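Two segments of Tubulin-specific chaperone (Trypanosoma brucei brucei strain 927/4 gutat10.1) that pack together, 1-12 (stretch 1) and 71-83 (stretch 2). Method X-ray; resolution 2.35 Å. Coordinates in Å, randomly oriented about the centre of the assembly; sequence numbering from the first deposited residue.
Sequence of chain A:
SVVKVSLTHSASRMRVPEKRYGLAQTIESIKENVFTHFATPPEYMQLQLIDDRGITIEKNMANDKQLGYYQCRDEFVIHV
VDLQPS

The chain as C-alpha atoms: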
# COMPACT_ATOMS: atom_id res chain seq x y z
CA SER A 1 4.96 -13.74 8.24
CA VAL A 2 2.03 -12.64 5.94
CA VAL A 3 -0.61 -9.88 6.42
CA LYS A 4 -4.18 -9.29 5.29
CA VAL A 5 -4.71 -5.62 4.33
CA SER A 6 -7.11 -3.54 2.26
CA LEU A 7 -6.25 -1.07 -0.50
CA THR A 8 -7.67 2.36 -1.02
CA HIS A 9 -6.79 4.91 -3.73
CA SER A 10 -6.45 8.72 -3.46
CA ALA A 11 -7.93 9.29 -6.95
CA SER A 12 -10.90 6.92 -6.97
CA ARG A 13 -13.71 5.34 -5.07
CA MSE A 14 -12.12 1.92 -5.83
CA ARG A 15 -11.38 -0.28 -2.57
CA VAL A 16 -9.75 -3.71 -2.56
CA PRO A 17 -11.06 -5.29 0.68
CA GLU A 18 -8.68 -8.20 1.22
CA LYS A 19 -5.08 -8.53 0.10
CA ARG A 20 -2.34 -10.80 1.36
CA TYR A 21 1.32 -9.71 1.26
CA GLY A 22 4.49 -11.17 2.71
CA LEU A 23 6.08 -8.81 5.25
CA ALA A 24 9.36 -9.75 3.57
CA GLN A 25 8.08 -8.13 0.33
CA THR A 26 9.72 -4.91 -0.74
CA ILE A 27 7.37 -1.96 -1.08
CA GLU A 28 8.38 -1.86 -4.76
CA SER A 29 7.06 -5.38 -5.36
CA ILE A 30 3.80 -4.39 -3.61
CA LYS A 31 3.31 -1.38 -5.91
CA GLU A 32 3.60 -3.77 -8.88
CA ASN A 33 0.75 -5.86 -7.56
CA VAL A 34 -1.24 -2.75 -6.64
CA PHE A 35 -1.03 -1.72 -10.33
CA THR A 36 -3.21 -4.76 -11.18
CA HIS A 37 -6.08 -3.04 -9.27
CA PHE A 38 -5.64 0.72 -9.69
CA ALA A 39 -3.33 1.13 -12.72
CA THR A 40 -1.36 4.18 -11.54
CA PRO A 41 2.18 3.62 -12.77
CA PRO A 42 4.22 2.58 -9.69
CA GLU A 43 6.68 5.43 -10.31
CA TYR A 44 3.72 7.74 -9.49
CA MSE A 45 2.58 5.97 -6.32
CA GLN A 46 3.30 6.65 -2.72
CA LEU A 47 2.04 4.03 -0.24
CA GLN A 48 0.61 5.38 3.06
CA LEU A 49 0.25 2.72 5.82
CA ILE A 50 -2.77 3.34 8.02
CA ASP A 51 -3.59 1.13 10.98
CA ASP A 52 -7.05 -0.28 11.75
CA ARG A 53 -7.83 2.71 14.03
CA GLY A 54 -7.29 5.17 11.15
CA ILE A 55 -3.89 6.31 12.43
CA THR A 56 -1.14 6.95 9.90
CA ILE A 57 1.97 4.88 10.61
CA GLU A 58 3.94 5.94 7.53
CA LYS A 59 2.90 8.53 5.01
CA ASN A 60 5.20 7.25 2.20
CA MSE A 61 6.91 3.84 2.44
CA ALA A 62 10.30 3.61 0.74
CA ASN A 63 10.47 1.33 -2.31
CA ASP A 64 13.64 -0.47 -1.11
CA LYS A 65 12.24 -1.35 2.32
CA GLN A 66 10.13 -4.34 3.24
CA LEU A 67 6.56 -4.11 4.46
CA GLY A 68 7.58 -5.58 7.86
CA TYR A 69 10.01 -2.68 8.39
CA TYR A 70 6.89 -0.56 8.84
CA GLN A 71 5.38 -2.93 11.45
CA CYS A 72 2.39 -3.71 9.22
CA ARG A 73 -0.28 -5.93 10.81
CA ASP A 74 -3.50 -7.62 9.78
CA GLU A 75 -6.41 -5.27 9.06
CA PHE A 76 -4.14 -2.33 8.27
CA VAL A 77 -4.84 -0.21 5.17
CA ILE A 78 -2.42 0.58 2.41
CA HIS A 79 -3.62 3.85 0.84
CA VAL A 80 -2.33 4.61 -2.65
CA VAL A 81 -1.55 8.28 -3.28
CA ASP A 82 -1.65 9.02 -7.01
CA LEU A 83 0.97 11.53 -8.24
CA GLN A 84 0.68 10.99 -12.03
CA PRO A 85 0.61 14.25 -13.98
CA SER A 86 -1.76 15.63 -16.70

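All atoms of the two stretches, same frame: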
# COMPACT_ATOMS: atom_id res chain seq x y z
N SER A 1 4.25 -13.62 9.56
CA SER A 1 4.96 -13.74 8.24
C SER A 1 4.19 -13.24 6.98
O SER A 1 4.82 -12.86 5.99
CB SER A 1 5.40 -15.18 8.03
OG SER A 1 6.28 -15.31 6.94
N VAL A 2 2.85 -13.24 7.01
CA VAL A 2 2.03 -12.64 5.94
C VAL A 2 0.89 -11.83 6.56
O VAL A 2 0.37 -12.21 7.60
CB VAL A 2 1.40 -13.73 5.01
CG1 VAL A 2 0.28 -13.14 4.12
CG2 VAL A 2 2.46 -14.41 4.13
N VAL A 3 0.48 -10.73 5.92
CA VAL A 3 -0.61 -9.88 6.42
C VAL A 3 -1.78 -9.76 5.45
O VAL A 3 -1.61 -9.83 4.24
CB VAL A 3 -0.13 -8.43 6.76
CG1 VAL A 3 0.67 -8.44 8.08
CG2 VAL A 3 0.68 -7.81 5.60
N LYS A 4 -2.97 -9.61 6.02
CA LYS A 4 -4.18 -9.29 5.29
C LYS A 4 -4.44 -7.80 5.43
O LYS A 4 -4.63 -7.32 6.55
CB LYS A 4 -5.38 -10.06 5.88
CG LYS A 4 -6.67 -9.94 5.07
CD LYS A 4 -7.82 -10.73 5.73
CE LYS A 4 -8.52 -9.90 6.79
NZ LYS A 4 -9.98 -10.15 6.82
N VAL A 5 -4.43 -7.06 4.31
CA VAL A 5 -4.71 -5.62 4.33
C VAL A 5 -5.77 -5.25 3.29
O VAL A 5 -6.14 -6.07 2.45
CB VAL A 5 -3.40 -4.78 4.11
CG1 VAL A 5 -2.42 -5.10 5.17
CG2 VAL A 5 -2.76 -5.06 2.72
N SER A 6 -6.28 -4.03 3.35
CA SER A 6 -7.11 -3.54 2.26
C SER A 6 -6.41 -2.41 1.50
O SER A 6 -5.45 -1.84 1.97
CB SER A 6 -8.51 -3.12 2.74
OG SER A 6 -8.44 -2.33 3.90
N LEU A 7 -6.87 -2.11 0.30
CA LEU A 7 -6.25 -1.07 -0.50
C LEU A 7 -7.30 -0.05 -0.81
O LEU A 7 -8.43 -0.41 -1.21
CB LEU A 7 -5.70 -1.61 -1.80
CG LEU A 7 -4.66 -2.72 -1.81
CD1 LEU A 7 -4.37 -3.15 -3.26
CD2 LEU A 7 -3.40 -2.25 -1.12
N THR A 8 -6.90 1.21 -0.63
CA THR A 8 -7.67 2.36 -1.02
C THR A 8 -6.81 3.19 -2.00
O THR A 8 -5.62 2.95 -2.14
CB THR A 8 -8.05 3.20 0.21
OG1 THR A 8 -6.85 3.62 0.88
CG2 THR A 8 -8.92 2.40 1.17
N HIS A 9 -7.44 4.16 -2.66
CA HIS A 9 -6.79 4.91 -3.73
C HIS A 9 -7.18 6.37 -3.66
O HIS A 9 -8.34 6.67 -3.71
CB HIS A 9 -7.22 4.33 -5.09
CG HIS A 9 -6.46 4.91 -6.24
ND1 HIS A 9 -7.08 5.42 -7.37
CD2 HIS A 9 -5.12 5.08 -6.44
CE1 HIS A 9 -6.15 5.88 -8.20
NE2 HIS A 9 -4.96 5.70 -7.65
N SER A 10 -6.20 7.27 -3.61
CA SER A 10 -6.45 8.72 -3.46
C SER A 10 -7.23 9.39 -4.60
O SER A 10 -7.73 10.50 -4.42
CB SER A 10 -5.14 9.49 -3.25
OG SER A 10 -4.39 9.62 -4.44
N ALA A 11 -7.33 8.72 -5.75
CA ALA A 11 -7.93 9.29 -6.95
C ALA A 11 -9.12 8.50 -7.41
O ALA A 11 -9.55 8.67 -8.53
CB ALA A 11 -6.91 9.35 -8.05
N SER A 12 -9.68 7.64 -6.57
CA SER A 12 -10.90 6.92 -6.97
C SER A 12 -11.72 6.47 -5.78
O SER A 12 -11.30 6.56 -4.62
CB SER A 12 -10.57 5.70 -7.88
OG SER A 12 -10.14 4.55 -7.16
N GLN A 71 6.18 -2.31 10.38
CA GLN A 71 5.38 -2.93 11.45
C GLN A 71 3.92 -3.11 11.01
O GLN A 71 3.00 -3.00 11.81
CB GLN A 71 5.51 -2.14 12.77
CG GLN A 71 6.94 -1.95 13.26
CD GLN A 71 7.07 -1.04 14.49
OE1 GLN A 71 6.84 0.21 14.44
NE2 GLN A 71 7.49 -1.66 15.61
N CYS A 72 3.73 -3.42 9.73
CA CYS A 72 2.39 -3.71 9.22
C CYS A 72 1.76 -4.94 9.89
O CYS A 72 2.45 -5.92 10.21
CB CYS A 72 2.43 -3.87 7.72
SG CYS A 72 0.81 -3.98 6.97
N ARG A 73 0.45 -4.87 10.14
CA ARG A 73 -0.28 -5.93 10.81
C ARG A 73 -1.54 -6.22 10.03
O ARG A 73 -1.91 -5.46 9.12
CB ARG A 73 -0.67 -5.55 12.24
CG ARG A 73 0.47 -5.05 13.15
CD ARG A 73 1.55 -6.11 13.41
NE ARG A 73 2.60 -5.60 14.31
CZ ARG A 73 2.45 -5.46 15.63
NH1 ARG A 73 1.29 -5.76 16.24
NH2 ARG A 73 3.46 -4.99 16.37
N ASP A 74 -2.22 -7.31 10.39
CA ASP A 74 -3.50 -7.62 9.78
C ASP A 74 -4.48 -6.47 10.03
O ASP A 74 -4.49 -5.86 11.11
CB ASP A 74 -4.08 -8.92 10.33
CG ASP A 74 -3.34 -10.14 9.86
OD1 ASP A 74 -3.20 -10.35 8.66
OD2 ASP A 74 -2.88 -10.93 10.70
N GLU A 75 -5.29 -6.20 9.01
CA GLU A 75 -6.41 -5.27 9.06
C GLU A 75 -5.98 -3.82 8.90
O GLU A 75 -6.79 -2.91 9.02
CB GLU A 75 -7.27 -5.46 10.32
CG GLU A 75 -7.45 -6.93 10.83
CD GLU A 75 -7.91 -7.91 9.74
OE1 GLU A 75 -8.55 -7.42 8.77
OE2 GLU A 75 -7.65 -9.17 9.86
N PHE A 76 -4.71 -3.63 8.58
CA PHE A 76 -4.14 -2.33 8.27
C PHE A 76 -4.55 -1.97 6.84
O PHE A 76 -5.01 -2.85 6.11
CB PHE A 76 -2.61 -2.35 8.37
CG PHE A 76 -2.07 -2.13 9.75
CD1 PHE A 76 -2.77 -2.53 10.88
CD2 PHE A 76 -0.83 -1.55 9.92
CE1 PHE A 76 -2.24 -2.32 12.14
CE2 PHE A 76 -0.28 -1.36 11.18
CZ PHE A 76 -0.99 -1.74 12.29
N VAL A 77 -4.37 -0.70 6.45
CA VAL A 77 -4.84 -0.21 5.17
C VAL A 77 -3.67 0.40 4.45
O VAL A 77 -2.94 1.25 5.00
CB VAL A 77 -5.98 0.83 5.34
CG1 VAL A 77 -6.39 1.44 4.02
CG2 VAL A 77 -7.18 0.19 6.04
N ILE A 78 -3.43 -0.06 3.23
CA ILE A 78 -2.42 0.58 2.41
C ILE A 78 -3.19 1.52 1.49
O ILE A 78 -4.02 1.05 0.67
CB ILE A 78 -1.61 -0.43 1.57
CG1 ILE A 78 -0.64 -1.23 2.44
CG2 ILE A 78 -0.81 0.31 0.50
CD1 ILE A 78 0.12 -2.30 1.70
N HIS A 79 -2.94 2.83 1.64
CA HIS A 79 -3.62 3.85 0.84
C HIS A 79 -2.68 4.31 -0.26
O HIS A 79 -1.54 4.67 -0.00
CB HIS A 79 -4.06 5.01 1.72
CG HIS A 79 -4.68 6.15 0.98
ND1 HIS A 79 -5.88 6.05 0.31
CD2 HIS A 79 -4.27 7.44 0.83
CE1 HIS A 79 -6.19 7.22 -0.22
NE2 HIS A 79 -5.23 8.08 0.08
N VAL A 80 -3.16 4.26 -1.50
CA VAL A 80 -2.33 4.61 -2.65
C VAL A 80 -2.53 6.09 -3.05
O VAL A 80 -3.61 6.48 -3.50
CB VAL A 80 -2.64 3.65 -3.85
CG1 VAL A 80 -1.78 3.98 -5.05
CG2 VAL A 80 -2.47 2.20 -3.40
N VAL A 81 -1.48 6.90 -2.89
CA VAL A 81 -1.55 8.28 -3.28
C VAL A 81 -1.04 8.41 -4.72
O VAL A 81 0.05 7.97 -5.03
CB VAL A 81 -0.78 9.21 -2.32
CG1 VAL A 81 -1.07 10.67 -2.67
CG2 VAL A 81 -1.15 8.91 -0.88
N ASP A 82 -1.88 8.97 -5.58
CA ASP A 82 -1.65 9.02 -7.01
C ASP A 82 -1.02 10.37 -7.35
O ASP A 82 -1.66 11.42 -7.18
CB ASP A 82 -2.97 8.85 -7.76
CG ASP A 82 -2.78 8.65 -9.27
OD1 ASP A 82 -2.06 9.44 -9.88
OD2 ASP A 82 -3.34 7.69 -9.85
N LEU A 83 0.21 10.33 -7.85
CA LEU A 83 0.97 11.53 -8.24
C LEU A 83 1.10 11.75 -9.76
O LEU A 83 1.84 12.65 -10.19
CB LEU A 83 2.38 11.47 -7.64
CG LEU A 83 2.56 11.68 -6.13
CD1 LEU A 83 1.91 10.59 -5.34
CD2 LEU A 83 4.07 11.76 -5.79
O HOH W 1 -7.76 -3.55 6.09

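Although any two residues that touch are at least 67 apart in sequence, the two stretches lie side by side as parallel strands of one sheet, 2-9 against a strand that ends at D82. Their axes cross at -23° and come within 4.5 Å. In a parallel pair, one strand uses the NH and C=O of alternate residues to reach two different residues of its neighbour, and here S6 and T8 play that part. S6 N donates to F76 O (3.3 Å) while S6 O accepts from I78 N (3.0 Å); two residues on, T8 N donates to I78 O (3.2 Å) and T8 O accepts from V80 N (2.9 Å). Between these rungs the CA of L7 leans on I78 O at 3.3 Å, a CA-H...O contact that gives this carbonyl a second, weaker partner.

T8 has the largest area covered by the other stretch, 75 Å², and contributes both side chain and backbone. It is bridged with H79, and both side chains leave the sheet on the same face. With chi1 in the p well, T8 OG1 lies 2.7 Å from H79 ND1, near the plane of the imidazole, where the nitrogen lone pair or N-H points. Hydroxyl and imidazole can each give or accept a proton, so the pairing suits both. S6 and V77 share this face, with S6 OG 3.5 Å from V77 CG2. S6 OG also holds water 1 at 2.6 Å, and that water donates to F76 O (2.8 Å), so a small polar side chain extends the backbone link through solvent.

The other face, formed by L7, H9, I78 and V80, is buried and mostly apolar. L7 CD2 packs 3.7 Å from I78 CB, and I78 CD1 also reaches V5 CG2 at 4.1 Å. The beta-branched I78 and V80 favour extended backbone, and all three aliphatic side chains fill space without needing polar partners. H9 is the exception: its CD2 rests 3.8 Å from V80 CG1, while its NE2 makes a weak hydrogen bond to D82 OD2 (3.4 Å) at the ring edge.

S10 and K4, each with 69 Å² covered, secure the ends. S10 follows the strand as the chain enters a type I turn from H9 to S12. Its N donates to V80 O (2.7 Å), and its OG accepts from D82 N (2.8 Å). The short hydroxyl thus takes the place a main-chain carbonyl would fill if the ladder continued.

At the other end, stretch 2 makes a type II turn from R73 to F76, with E75 at phi 81°. K4 spans it: K4 N donates to D74 OD1 (2.8 Å), a carboxylate standing in for a backbone acceptor, and K4 O accepts from E75 N (2.8 Å). The long, flexible lysine side chain then brings K4 NZ to 3.6 Å from E75 OE1, a long salt bridge at the accessible margin. Well away from this salt bridge, V3 CG2 and V5 CG1 pack against C72 SG at 4.1 and 3.9 Å.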